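Putative cytoplasmic protein (Salmonella typhimurium LT2, PDB 2Q02) is of unknown function but binds zinc in a xylose isomerase-like TIM barrel and may act as an isomerase. Local coordinates at residues 35-40 against 193-198; 69-74 against 137-142; 102-107 against 163-168. One frame throughout, in Å; residues are numbered along the deposited sequence.

Contact 1: 35-40 against 193-198; sequences KVELRN and IGLVHL. With ZN (zinc ion), chain E.
Glu37 and His197 approach from opposite directions across the inside of the barrel. Their CA atoms are the nearest pair of the two segments and still lie 10.7 Å apart, so the side chains span the gap. The Glu37 chain helps by being fully stretched beyond CG (chi2 -177°), which carries its carboxylate out to the imidazole. His197 NE2 donates to Glu37 OE2 at 3.0 Å. The bond is fairly straight, with an N-H...O angle of 160°. It arrives on the syn lone pair of OE2, and OE2 sits at the ring edge, in the ring plane. The carboxylate is nonetheless turned about 50° from that plane.

The two strands are the second and the seventh of an eight-stranded parallel TIM barrel, and the imidazole belongs to its metal site. His197 ND1 binds the zinc ion at 2.1 Å, with Glu139, Asp170 and Glu245 as further protein ligands. Each ring nitrogen therefore has its own partner, metal on one and carboxylate on the other. This pairing should fix the rotation of the ring about its CB-CG bond. Glu37 acts as a second-shell residue here, and its charge would probably make ND1 a stronger electron donor to the zinc.

Glu37 OE2 is held from more than one direction, since Thr69 OG1 and Asn71 ND2 also hydrogen-bond to it. Leu195 comes from the same strand as His197 and points its CD2 methyl at the carboxylate, 3.7 Å from Glu37 OE2. That methyl puts an apolar neighbour beside the buried acid. Arg39 lies two residues further along the strand than Glu37. Its NH1 pairs with Glu245 OE2 in a salt bridge, so a second residue of 35-40 supports a metal ligand.

Contact 2: 69-74 against 137-142; sequences TINAVY and LVEPLG. With ZN (zinc ion), chain E.
Thr69 and Leu137 touch through one methyl each, Thr69 CG2 lying 3.7 Å from Leu137 CD1. The two side chains cross at about a right angle inside the barrel. Two residues further along each segment, toward the metal, Asn71 faces Glu139, which lies just past the end of its strand. Asn71 OD1 and Glu139 OE1 come no nearer than 4.4 Å, and no hydrogen bond joins the segments. Glu139 reaches the zinc ion through OE2 at 2.1 Å. Its OE1 stays 3.2 Å from the zinc, so the carboxylate binds mainly by one oxygen. The Glu139 side chain is extended, with CG anti to the backbone N (chi1 177°), and this carries the acid inward from the end of strand 135-138 to the zinc.

The next layer out sets these groups. Thr69 has its OG1 between the backbone N and the carbonyl carbon (chi1 85°). This lets the hydroxyl serve Glu37 while CG2 is left for Leu137. Asn71 ND2 also goes to Glu37, which should fix the rotation of the amide. Val103, on the strand between the two segments, touches both Asn71 and Glu139. Leu195, from across the TIM barrel, touches both Thr69 and Leu137 and adds to the apolar layer. The peptide bond between Asn71 and Ala72 is cis, an uncommon kink just where strand 66-73 nears its end.

The contact thus changes character along the barrel axis. Methyls meet in its depth. Beside the metal, polar groups lie near each other without bonding: Asn71 supports the acid that holds His197, and Glu139 binds the zinc directly.

Contact 3: 102-107 against 163-168; sequences LVLCPL and SPFKVL
Val103 with Leu168 and Leu104 with Phe165 form two separate contacts, one on each side of the same barrel wall. In the TIM barrel, strands 101-104 and 166-170 are the fourth and sixth strands, and strand 135-138 runs between them. The first pair meets over that strand on the inside of the barrel. The second pair meets over it on the outside, against helix 115-130.

Inside, both methyls of Val103 meet a single methyl of Leu168. Leu168 CD1 lies 3.6 Å from Val103 CG2 and 3.8 Å from Val103 CG1, so it sits against the fork of the valine. The two side chains cross at about a right angle. CG of Leu168 lies anti to its backbone N (chi1 -163°), which brings CD1 to the two methyls of Val103. Both residues lie close to the metal site, Val103 beside Glu139 and Leu168 beside His197, and they form part of its apolar surroundings.

Outside, Leu104 reaches the Phe165 ring with CD1 alone. That methyl is 3.2 Å from Phe165 CE2, so short that the exact value is doubtful, and 3.8 Å from Phe165 CD2. Phe129 of helix 115-130 touches Leu104 and meets the Phe165 ring with planes about 55° apart, so the cluster joins helix to sheet. The approach to strand 166-170 is shaped by an ST turn, in which Phe165 N donates to Ser163 OG at 2.9 Å with an N-H...O angle of 160°.

How the contacts relate
All three contacts lie in one closed parallel barrel. Contact 1 joins strands 35-39 and 193-198, and its chain loop encloses the other two. Contacts 2 and 3 alternate along the chain, so strands 66-73, 101-104, 135-138 and 166-170 interlock. The centres of contacts 2 and 3 are about 6 Å apart, those of 1 and 2 about 9 Å, and those of 1 and 3 about 12 Å. Neighbouring strands link them by probable backbone hydrogen bonds, as between Leu104 N and Leu137 O at 2.7 Å. Contacts 1 and 2 each supply a zinc ligand. The inner pair of contact 3 lies beside the site, with Leu168 CD1 3.6 Å from His197 CE1.

Contact 1: 35-40 against 193-198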
ATOM      1  N   LYS A  35      -2.374   3.101  13.323  1.00 45.14           N
ATOM      2  CA  LYS A  35      -1.707   2.364  12.253  1.00 45.66           C
ATOM      3  C   LYS A  35      -0.997   3.291  11.289  1.00 45.07           C
ATOM      4  O   LYS A  35      -1.541   4.324  10.911  1.00 44.02           O
ATOM      5  CB  LYS A  35      -2.719   1.507  11.481  1.00 45.43           C
ATOM      6  CG  LYS A  35      -3.289   0.353  12.326  1.00 47.47           C
ATOM      7  CD  LYS A  35      -4.436  -0.410  11.654  1.00 47.71           C
ATOM      8  CE  LYS A  35      -4.800  -1.634  12.458  1.00 40.60           C
ATOM      9  NZ  LYS A  35      -5.192  -1.151  13.771  1.00 43.34           N
ATOM     10  N   VAL A  36       0.222   2.912  10.910  1.00 45.30           N
ATOM     11  CA  VAL A  36       0.975   3.600   9.848  1.00 46.03           C
ATOM     12  C   VAL A  36       1.691   2.624   8.944  1.00 45.87           C
ATOM     13  O   VAL A  36       1.780   1.445   9.241  1.00 46.37           O
ATOM     14  CB  VAL A  36       2.081   4.554  10.395  1.00 45.85           C
ATOM     15  CG1 VAL A  36       1.469   5.692  11.173  1.00 47.24           C
ATOM     16  CG2 VAL A  36       3.094   3.782  11.266  1.00 47.36           C
ATOM     17  N   GLU A  37       2.217   3.150   7.851  1.00 46.45           N
ATOM     18  CA  GLU A  37       3.133   2.447   6.974  1.00 46.58           C
ATOM     19  C   GLU A  37       4.376   3.305   6.826  1.00 45.55           C
ATOM     20  O   GLU A  37       4.275   4.524   6.628  1.00 45.80           O
ATOM     21  CB  GLU A  37       2.521   2.265   5.580  1.00 46.97           C
ATOM     22  CG  GLU A  37       1.291   1.369   5.510  1.00 46.01           C
ATOM     23  CD  GLU A  37       0.810   1.184   4.079  1.00 48.84           C
ATOM     24  OE1 GLU A  37      -0.017   2.031   3.633  1.00 45.12           O
ATOM     25  OE2 GLU A  37       1.287   0.222   3.403  1.00 44.97           O
ATOM     26  N   LEU A  38       5.541   2.676   6.886  1.00 45.70           N
ATOM     27  CA  LEU A  38       6.797   3.352   6.548  1.00 45.72           C
ATOM     28  C   LEU A  38       7.198   3.022   5.105  1.00 45.87           C
ATOM     29  O   LEU A  38       6.545   2.221   4.439  1.00 45.58           O
ATOM     30  CB  LEU A  38       7.902   2.994   7.553  1.00 46.08           C
ATOM     31  CG  LEU A  38       7.739   3.529   8.988  1.00 45.37           C
ATOM     32  CD1 LEU A  38       8.897   3.097   9.856  1.00 44.84           C
ATOM     33  CD2 LEU A  38       7.596   5.042   9.032  1.00 45.89           C
ATOM     34  N   ARG A  39       8.258   3.666   4.616  1.00 46.49           N
ATOM     35  CA  ARG A  39       8.638   3.566   3.208  1.00 46.40           C
ATOM     36  C   ARG A  39      10.142   3.824   2.930  1.00 46.61           C
ATOM     37  O   ARG A  39      10.788   4.671   3.576  1.00 46.75           O
ATOM     38  CB  ARG A  39       7.840   4.582   2.376  1.00 47.02           C
ATOM     39  CG  ARG A  39       6.338   4.735   2.681  1.00 44.48           C
ATOM     40  CD  ARG A  39       5.752   5.773   1.728  1.00 44.36           C
ATOM     41  NE  ARG A  39       6.052   5.387   0.354  1.00 43.64           N
ATOM     42  CZ  ARG A  39       5.266   4.639  -0.417  1.00 44.16           C
ATOM     43  NH1 ARG A  39       4.071   4.229  -0.011  1.00 47.60           N
ATOM     44  NH2 ARG A  39       5.662   4.321  -1.627  1.00 43.69           N
ATOM     45  N   ASN A  40      10.681   3.132   1.930  1.00 46.03           N
ATOM     46  CA  ASN A  40      12.097   3.326   1.555  1.00 47.13           C
ATOM     47  C   ASN A  40      12.306   4.386   0.449  1.00 47.23           C
ATOM     48  O   ASN A  40      13.430   4.586  -0.002  1.00 46.42           O
ATOM     49  CB  ASN A  40      12.764   2.007   1.144  1.00 46.56           C
ATOM     50  CG  ASN A  40      12.303   1.523  -0.203  1.00 48.70           C
ATOM     51  OD1 ASN A  40      11.258   1.955  -0.696  1.00 44.99           O
ATOM     52  ND2 ASN A  40      13.074   0.617  -0.814  1.00 47.01           N
ATOM     53  N   ILE A 193      -7.225 -10.619   0.418  1.00 45.99           N
ATOM     54  CA  ILE A 193      -6.819  -9.230   0.243  1.00 46.97           C
ATOM     55  C   ILE A 193      -6.289  -8.806   1.610  1.00 46.75           C
ATOM     56  O   ILE A 193      -7.056  -8.753   2.586  1.00 46.89           O
ATOM     57  CB  ILE A 193      -8.027  -8.333  -0.163  1.00 46.06           C
ATOM     58  CG1 ILE A 193      -8.441  -8.606  -1.604  1.00 44.79           C
ATOM     59  CG2 ILE A 193      -7.698  -6.838  -0.015  1.00 47.98           C
ATOM     60  CD1 ILE A 193      -9.789  -8.004  -1.949  1.00 49.83           C
ATOM     61  N   GLY A 194      -5.002  -8.494   1.692  1.00 46.16           N
ATOM     62  CA  GLY A 194      -4.374  -8.223   2.993  1.00 46.27           C
ATOM     63  C   GLY A 194      -4.385  -6.769   3.430  1.00 46.34           C
ATOM     64  O   GLY A 194      -4.212  -6.465   4.615  1.00 44.66           O
ATOM     65  N   LEU A 195      -4.544  -5.871   2.462  1.00 45.86           N
ATOM     66  CA  LEU A 195      -4.580  -4.446   2.740  1.00 44.83           C
ATOM     67  C   LEU A 195      -5.191  -3.716   1.568  1.00 43.77           C
ATOM     68  O   LEU A 195      -5.174  -4.223   0.447  1.00 41.71           O
ATOM     69  CB  LEU A 195      -3.174  -3.956   2.974  1.00 44.53           C
ATOM     70  CG  LEU A 195      -2.931  -2.491   3.269  1.00 42.96           C
ATOM     71  CD1 LEU A 195      -3.553  -2.139   4.561  1.00 45.09           C
ATOM     72  CD2 LEU A 195      -1.418  -2.228   3.314  1.00 46.62           C
ATOM     73  N   VAL A 196      -5.747  -2.537   1.834  1.00 43.61           N
ATOM     74  CA  VAL A 196      -6.271  -1.678   0.769  1.00 44.18           C
ATOM     75  C   VAL A 196      -5.633  -0.296   0.865  1.00 44.37           C
ATOM     76  O   VAL A 196      -5.510   0.255   1.964  1.00 42.96           O
ATOM     77  CB  VAL A 196      -7.820  -1.559   0.808  1.00 44.26           C
ATOM     78  CG1 VAL A 196      -8.311  -0.621  -0.258  1.00 43.06           C
ATOM     79  CG2 VAL A 196      -8.469  -2.947   0.643  1.00 46.78           C
ATOM     80  N   HIS A 197      -5.195   0.217  -0.292  1.00 43.61           N
ATOM     81  CA  HIS A 197      -4.597   1.534  -0.421  1.00 43.52           C
ATOM     82  C   HIS A 197      -5.604   2.457  -1.121  1.00 46.52           C
ATOM     83  O   HIS A 197      -6.073   2.155  -2.236  1.00 48.77           O
ATOM     84  CB  HIS A 197      -3.304   1.495  -1.249  1.00 44.41           C
ATOM     85  CG  HIS A 197      -2.076   1.126  -0.474  1.00 40.54           C
ATOM     86  ND1 HIS A 197      -0.846   0.992  -1.070  1.00 42.17           N
ATOM     87  CD2 HIS A 197      -1.888   0.842   0.837  1.00 45.93           C
ATOM     88  CE1 HIS A 197       0.053   0.655  -0.162  1.00 40.17           C
ATOM     89  NE2 HIS A 197      -0.555   0.554   1.005  1.00 47.35           N
ATOM     90  N   LEU A 198      -5.926   3.573  -0.459  1.00 45.31           N
ATOM     91  CA  LEU A 198      -6.902   4.530  -0.929  1.00 43.25           C
ATOM     92  C   LEU A 198      -6.171   5.831  -1.258  1.00 44.30           C
ATOM     93  O   LEU A 198      -5.173   6.212  -0.610  1.00 40.91           O
ATOM     94  CB  LEU A 198      -7.979   4.805   0.130  1.00 43.41           C
ATOM     95  CG  LEU A 198      -8.818   3.662   0.726  1.00 44.97           C
ATOM     96  CD1 LEU A 198      -9.719   4.182   1.876  1.00 40.91           C
ATOM     97  CD2 LEU A 198      -9.645   2.989  -0.342  1.00 43.20           C
TER
HETATM   98 ZN    ZN E 300      -0.416   1.328  -3.144  1.00 45.13          ZN

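Contact 2: 69-74 against 137-142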
ATOM      1  N   THR A  69       2.951  -1.890   7.416  1.00 45.69           N
ATOM      2  CA  THR A  69       3.850  -2.357   6.352  1.00 45.87           C
ATOM      3  C   THR A  69       5.028  -1.452   6.137  1.00 46.28           C
ATOM      4  O   THR A  69       5.072  -0.324   6.634  1.00 45.68           O
ATOM      5  CB  THR A  69       3.157  -2.496   4.947  1.00 46.56           C
ATOM      6  OG1 THR A  69       3.155  -1.230   4.275  1.00 47.46           O
ATOM      7  CG2 THR A  69       1.730  -3.002   5.064  1.00 49.36           C
ATOM      8  N   ILE A  70       5.970  -1.989   5.365  1.00 46.42           N
ATOM      9  CA  ILE A  70       6.965  -1.194   4.676  1.00 46.62           C
ATOM     10  C   ILE A  70       6.736  -1.286   3.170  1.00 45.61           C
ATOM     11  O   ILE A  70       6.456  -2.347   2.637  1.00 47.01           O
ATOM     12  CB  ILE A  70       8.373  -1.647   5.079  1.00 46.96           C
ATOM     13  CG1 ILE A  70       8.602  -1.247   6.550  1.00 49.43           C
ATOM     14  CG2 ILE A  70       9.425  -1.026   4.161  1.00 45.87           C
ATOM     15  CD1 ILE A  70       9.877  -1.752   7.130  1.00 50.51           C
ATOM     16  N   ASN A  71       6.799  -0.142   2.508  1.00 46.49           N
ATOM     17  CA  ASN A  71       6.753  -0.037   1.045  1.00 46.51           C
ATOM     18  C   ASN A  71       8.130   0.389   0.554  1.00 47.00           C
ATOM     19  O   ASN A  71       8.594   1.449   0.980  1.00 46.61           O
ATOM     20  CB  ASN A  71       5.785   1.067   0.593  1.00 45.94           C
ATOM     21  CG  ASN A  71       4.340   0.742   0.871  1.00 49.64           C
ATOM     22  OD1 ASN A  71       3.612   0.361  -0.049  1.00 49.53           O
ATOM     23  ND2 ASN A  71       3.903   0.901   2.146  1.00 47.71           N
ATOM     24  N   ALA A  72       8.783  -0.346  -0.361  1.00 47.17           N
ATOM     25  CA  ALA A  72       8.303  -1.600  -0.972  1.00 45.95           C
ATOM     26  C   ALA A  72       9.477  -2.200  -1.708  1.00 46.26           C
ATOM     27  O   ALA A  72      10.449  -1.491  -1.975  1.00 46.69           O
ATOM     28  CB  ALA A  72       7.163  -1.350  -1.950  1.00 44.85           C
ATOM     29  N   VAL A  73       9.397  -3.501  -2.004  1.00 46.41           N
ATOM     30  CA  VAL A  73      10.343  -4.153  -2.894  1.00 45.57           C
ATOM     31  C   VAL A  73       9.935  -3.915  -4.335  1.00 45.87           C
ATOM     32  O   VAL A  73       8.779  -4.151  -4.690  1.00 46.24           O
ATOM     33  CB  VAL A  73      10.340  -5.658  -2.755  1.00 45.54           C
ATOM     34  CG1 VAL A  73      11.389  -6.269  -3.738  1.00 47.81           C
ATOM     35  CG2 VAL A  73      10.598  -6.068  -1.325  1.00 47.20           C
ATOM     36  N   TYR A  74      10.891  -3.525  -5.180  1.00 45.88           N
ATOM     37  CA  TYR A  74      10.663  -3.433  -6.632  1.00 45.67           C
ATOM     38  C   TYR A  74      11.938  -3.800  -7.409  1.00 46.00           C
ATOM     39  O   TYR A  74      13.025  -3.394  -7.010  1.00 45.88           O
ATOM     40  CB  TYR A  74      10.158  -2.023  -7.031  1.00 45.56           C
ATOM     41  CG  TYR A  74      10.052  -1.819  -8.551  1.00 46.03           C
ATOM     42  CD1 TYR A  74       8.891  -2.176  -9.233  1.00 42.00           C
ATOM     43  CD2 TYR A  74      11.118  -1.306  -9.296  1.00 42.00           C
ATOM     44  CE1 TYR A  74       8.782  -2.037 -10.602  1.00 42.55           C
ATOM     45  CE2 TYR A  74      11.022  -1.175 -10.671  1.00 43.73           C
ATOM     46  CZ  TYR A  74       9.838  -1.553 -11.316  1.00 45.90           C
ATOM     47  OH  TYR A  74       9.676  -1.450 -12.674  1.00 45.35           O
ATOM     48  N   LEU A 137       2.896  -8.767   0.985  1.00 45.32           N
ATOM     49  CA  LEU A 137       1.754  -8.199   0.300  1.00 45.97           C
ATOM     50  C   LEU A 137       2.136  -7.900  -1.167  1.00 46.13           C
ATOM     51  O   LEU A 137       3.001  -7.043  -1.444  1.00 45.51           O
ATOM     52  CB  LEU A 137       1.290  -6.920   1.017  1.00 47.18           C
ATOM     53  CG  LEU A 137       0.569  -7.081   2.346  1.00 45.38           C
ATOM     54  CD1 LEU A 137       0.313  -5.727   2.954  1.00 46.53           C
ATOM     55  CD2 LEU A 137      -0.735  -7.865   2.146  1.00 43.02           C
ATOM     56  N   VAL A 138       1.511  -8.634  -2.094  1.00 45.60           N
ATOM     57  CA  VAL A 138       1.730  -8.429  -3.524  1.00 45.42           C
ATOM     58  C   VAL A 138       0.772  -7.370  -4.025  1.00 45.56           C
ATOM     59  O   VAL A 138      -0.450  -7.547  -3.950  1.00 45.36           O
ATOM     60  CB  VAL A 138       1.490  -9.719  -4.304  1.00 46.29           C
ATOM     61  CG1 VAL A 138       1.539  -9.460  -5.787  1.00 42.59           C
ATOM     62  CG2 VAL A 138       2.518 -10.802  -3.881  1.00 48.80           C
ATOM     63  N   GLU A 139       1.316  -6.264  -4.518  1.00 45.70           N
ATOM     64  CA  GLU A 139       0.490  -5.160  -5.025  1.00 45.79           C
ATOM     65  C   GLU A 139       0.565  -5.080  -6.538  1.00 45.29           C
ATOM     66  O   GLU A 139       1.562  -4.596  -7.076  1.00 45.35           O
ATOM     67  CB  GLU A 139       0.971  -3.823  -4.483  1.00 46.72           C
ATOM     68  CG  GLU A 139       0.204  -2.618  -5.033  1.00 46.83           C
ATOM     69  CD  GLU A 139       0.407  -1.370  -4.206  1.00 47.02           C
ATOM     70  OE1 GLU A 139       1.437  -1.288  -3.511  1.00 47.41           O
ATOM     71  OE2 GLU A 139      -0.462  -0.472  -4.257  1.00 51.89           O
ATOM     72  N   PRO A 140      -0.472  -5.556  -7.234  1.00 44.84           N
ATOM     73  CA  PRO A 140      -0.558  -5.296  -8.658  1.00 45.01           C
ATOM     74  C   PRO A 140      -0.595  -3.789  -8.988  1.00 46.24           C
ATOM     75  O   PRO A 140      -1.217  -2.989  -8.261  1.00 46.28           O
ATOM     76  CB  PRO A 140      -1.885  -5.951  -9.075  1.00 45.47           C
ATOM     77  CG  PRO A 140      -2.281  -6.854  -7.991  1.00 45.87           C
ATOM     78  CD  PRO A 140      -1.584  -6.388  -6.740  1.00 46.68           C
ATOM     79  N   LEU A 141       0.097  -3.429 -10.075  1.00 45.93           N
ATOM     80  CA  LEU A 141       0.118  -2.073 -10.598  1.00 45.53           C
ATOM     81  C   LEU A 141      -0.690  -2.046 -11.868  1.00 45.21           C
ATOM     82  O   LEU A 141      -0.481  -2.861 -12.761  1.00 43.97           O
ATOM     83  CB  LEU A 141       1.538  -1.626 -10.921  1.00 45.75           C
ATOM     84  CG  LEU A 141       2.572  -1.820  -9.826  1.00 45.26           C
ATOM     85  CD1 LEU A 141       3.934  -1.520 -10.362  1.00 47.83           C
ATOM     86  CD2 LEU A 141       2.273  -0.963  -8.623  1.00 47.09           C
ATOM     87  N   GLY A 142      -1.609  -1.095 -11.955  1.00 46.14           N
ATOM     88  CA  GLY A 142      -2.556  -1.032 -13.076  1.00 45.11           C
ATOM     89  C   GLY A 142      -2.024  -0.470 -14.387  1.00 44.25           C
ATOM     90  O   GLY A 142      -2.686  -0.580 -15.415  1.00 43.48           O
TER
HETATM   91 ZN    ZN E 300      -0.416   1.328  -3.144  1.00 45.13          ZN

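Contact 3: 102-107 against 163-168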
ATOM      1  N   LEU A 102       5.821  -6.588   4.437  1.00 45.36           N
ATOM      2  CA  LEU A 102       6.571  -5.846   3.434  1.00 45.34           C
ATOM      3  C   LEU A 102       5.841  -5.993   2.099  1.00 46.23           C
ATOM      4  O   LEU A 102       5.374  -7.091   1.715  1.00 45.21           O
ATOM      5  CB  LEU A 102       8.023  -6.321   3.345  1.00 46.53           C
ATOM      6  CG  LEU A 102       8.953  -5.853   2.220  1.00 45.18           C
ATOM      7  CD1 LEU A 102       9.267  -4.384   2.351  1.00 47.78           C
ATOM      8  CD2 LEU A 102      10.223  -6.647   2.244  1.00 44.95           C
ATOM      9  N   VAL A 103       5.740  -4.865   1.398  1.00 46.27           N
ATOM     10  CA  VAL A 103       5.016  -4.801   0.133  1.00 45.92           C
ATOM     11  C   VAL A 103       5.909  -5.152  -1.047  1.00 45.25           C
ATOM     12  O   VAL A 103       7.060  -4.708  -1.129  1.00 44.45           O
ATOM     13  CB  VAL A 103       4.442  -3.382  -0.095  1.00 44.40           C
ATOM     14  CG1 VAL A 103       3.779  -3.281  -1.468  1.00 48.25           C
ATOM     15  CG2 VAL A 103       3.459  -3.021   0.991  1.00 45.30           C
ATOM     16  N   LEU A 104       5.348  -5.911  -1.985  1.00 46.52           N
ATOM     17  CA  LEU A 104       6.060  -6.369  -3.193  1.00 46.27           C
ATOM     18  C   LEU A 104       5.386  -5.815  -4.465  1.00 45.90           C
ATOM     19  O   LEU A 104       4.167  -5.965  -4.662  1.00 45.15           O
ATOM     20  CB  LEU A 104       6.054  -7.895  -3.250  1.00 45.53           C
ATOM     21  CG  LEU A 104       6.735  -8.606  -2.078  1.00 47.84           C
ATOM     22  CD1 LEU A 104       6.292 -10.046  -1.979  1.00 50.23           C
ATOM     23  CD2 LEU A 104       8.251  -8.560  -2.200  1.00 49.39           C
ATOM     24  N   CYS A 105       6.177  -5.167  -5.314  1.00 45.64           N
ATOM     25  CA  CYS A 105       5.660  -4.565  -6.530  1.00 46.65           C
ATOM     26  C   CYS A 105       6.273  -5.198  -7.757  1.00 45.81           C
ATOM     27  O   CYS A 105       7.500  -5.383  -7.805  1.00 45.60           O
ATOM     28  CB  CYS A 105       5.985  -3.066  -6.567  1.00 48.88           C
ATOM     29  SG  CYS A 105       5.005  -2.089  -5.407  1.00 54.47           S
ATOM     30  N   PRO A 106       5.442  -5.456  -8.790  1.00 45.44           N
ATOM     31  CA  PRO A 106       5.895  -6.165  -9.992  1.00 44.47           C
ATOM     32  C   PRO A 106       6.668  -5.263 -10.921  1.00 44.70           C
ATOM     33  O   PRO A 106       6.517  -4.053 -10.862  1.00 45.14           O
ATOM     34  CB  PRO A 106       4.586  -6.563 -10.686  1.00 44.28           C
ATOM     35  CG  PRO A 106       3.637  -5.418 -10.342  1.00 43.91           C
ATOM     36  CD  PRO A 106       4.028  -5.036  -8.906  1.00 44.76           C
ATOM     37  N   LEU A 107       7.469  -5.865 -11.789  1.00 44.87           N
ATOM     38  CA  LEU A 107       8.164  -5.131 -12.845  1.00 45.11           C
ATOM     39  C   LEU A 107       7.159  -4.297 -13.646  1.00 45.34           C
ATOM     40  O   LEU A 107       6.045  -4.740 -13.931  1.00 44.65           O
ATOM     41  CB  LEU A 107       8.946  -6.074 -13.777  1.00 43.65           C
ATOM     42  CG  LEU A 107       9.781  -5.404 -14.878  1.00 45.78           C
ATOM     43  CD1 LEU A 107      11.041  -4.734 -14.305  1.00 45.49           C
ATOM     44  CD2 LEU A 107      10.164  -6.377 -15.976  1.00 44.76           C
ATOM     45  N   SER A 163       1.672 -20.116  -1.375  1.00 45.01           N
ATOM     46  CA  SER A 163       2.219 -19.068  -0.524  1.00 44.49           C
ATOM     47  C   SER A 163       1.184 -18.522   0.452  1.00 44.70           C
ATOM     48  O   SER A 163       0.003 -18.438   0.136  1.00 44.80           O
ATOM     49  CB  SER A 163       2.715 -17.923  -1.405  1.00 45.09           C
ATOM     50  OG  SER A 163       2.891 -16.709  -0.678  1.00 45.34           O
ATOM     51  N   PRO A 164       1.622 -18.103   1.639  1.00 44.97           N
ATOM     52  CA  PRO A 164       0.724 -17.389   2.566  1.00 45.46           C
ATOM     53  C   PRO A 164       0.536 -15.896   2.257  1.00 45.40           C
ATOM     54  O   PRO A 164      -0.217 -15.220   2.956  1.00 47.39           O
ATOM     55  CB  PRO A 164       1.467 -17.495   3.900  1.00 46.26           C
ATOM     56  CG  PRO A 164       2.923 -17.471   3.488  1.00 43.95           C
ATOM     57  CD  PRO A 164       2.976 -18.252   2.204  1.00 44.24           C
ATOM     58  N   PHE A 165       1.231 -15.388   1.246  1.00 44.57           N
ATOM     59  CA  PHE A 165       1.107 -13.995   0.840  1.00 44.62           C
ATOM     60  C   PHE A 165      -0.314 -13.632   0.496  1.00 45.34           C
ATOM     61  O   PHE A 165      -1.139 -14.502   0.189  1.00 44.80           O
ATOM     62  CB  PHE A 165       1.984 -13.667  -0.381  1.00 45.22           C
ATOM     63  CG  PHE A 165       3.468 -13.545  -0.088  1.00 41.44           C
ATOM     64  CD1 PHE A 165       4.008 -13.852   1.167  1.00 43.92           C
ATOM     65  CD2 PHE A 165       4.332 -13.143  -1.098  1.00 44.72           C
ATOM     66  CE1 PHE A 165       5.376 -13.747   1.402  1.00 45.41           C
ATOM     67  CE2 PHE A 165       5.693 -13.023  -0.869  1.00 42.47           C
ATOM     68  CZ  PHE A 165       6.221 -13.314   0.385  1.00 41.73           C
ATOM     69  N   LYS A 166      -0.598 -12.326   0.586  1.00 45.65           N
ATOM     70  CA  LYS A 166      -1.901 -11.783   0.226  1.00 45.23           C
ATOM     71  C   LYS A 166      -1.756 -10.622  -0.762  1.00 45.22           C
ATOM     72  O   LYS A 166      -0.681 -10.076  -0.961  1.00 44.64           O
ATOM     73  CB  LYS A 166      -2.646 -11.313   1.471  1.00 44.49           C
ATOM     74  CG  LYS A 166      -3.253 -12.428   2.324  1.00 45.90           C
ATOM     75  CD  LYS A 166      -3.765 -11.872   3.645  1.00 44.58           C
ATOM     76  CE  LYS A 166      -4.904 -12.688   4.231  1.00 53.95           C
ATOM     77  NZ  LYS A 166      -4.474 -13.797   5.124  1.00 51.85           N
ATOM     78  N   VAL A 167      -2.862 -10.231  -1.365  1.00 45.25           N
ATOM     79  CA  VAL A 167      -2.850  -9.161  -2.330  1.00 45.61           C
ATOM     80  C   VAL A 167      -3.138  -7.827  -1.644  1.00 45.87           C
ATOM     81  O   VAL A 167      -3.978  -7.748  -0.734  1.00 45.18           O
ATOM     82  CB  VAL A 167      -3.886  -9.433  -3.480  1.00 46.08           C
ATOM     83  CG1 VAL A 167      -4.293  -8.154  -4.199  1.00 45.35           C
ATOM     84  CG2 VAL A 167      -3.324 -10.447  -4.462  1.00 49.95           C
ATOM     85  N   LEU A 168      -2.419  -6.795  -2.092  1.00 45.76           N
ATOM     86  CA  LEU A 168      -2.641  -5.431  -1.674  1.00 45.47           C
ATOM     87  C   LEU A 168      -3.468  -4.728  -2.773  1.00 45.53           C
ATOM     88  O   LEU A 168      -2.988  -4.484  -3.893  1.00 44.10           O
ATOM     89  CB  LEU A 168      -1.295  -4.743  -1.474  1.00 45.23           C
ATOM     90  CG  LEU A 168      -1.329  -3.462  -0.662  1.00 47.62           C
ATOM     91  CD1 LEU A 168       0.120  -2.940  -0.480  1.00 49.46           C
ATOM     92  CD2 LEU A 168      -2.275  -2.393  -1.287  1.00 46.42           C
TER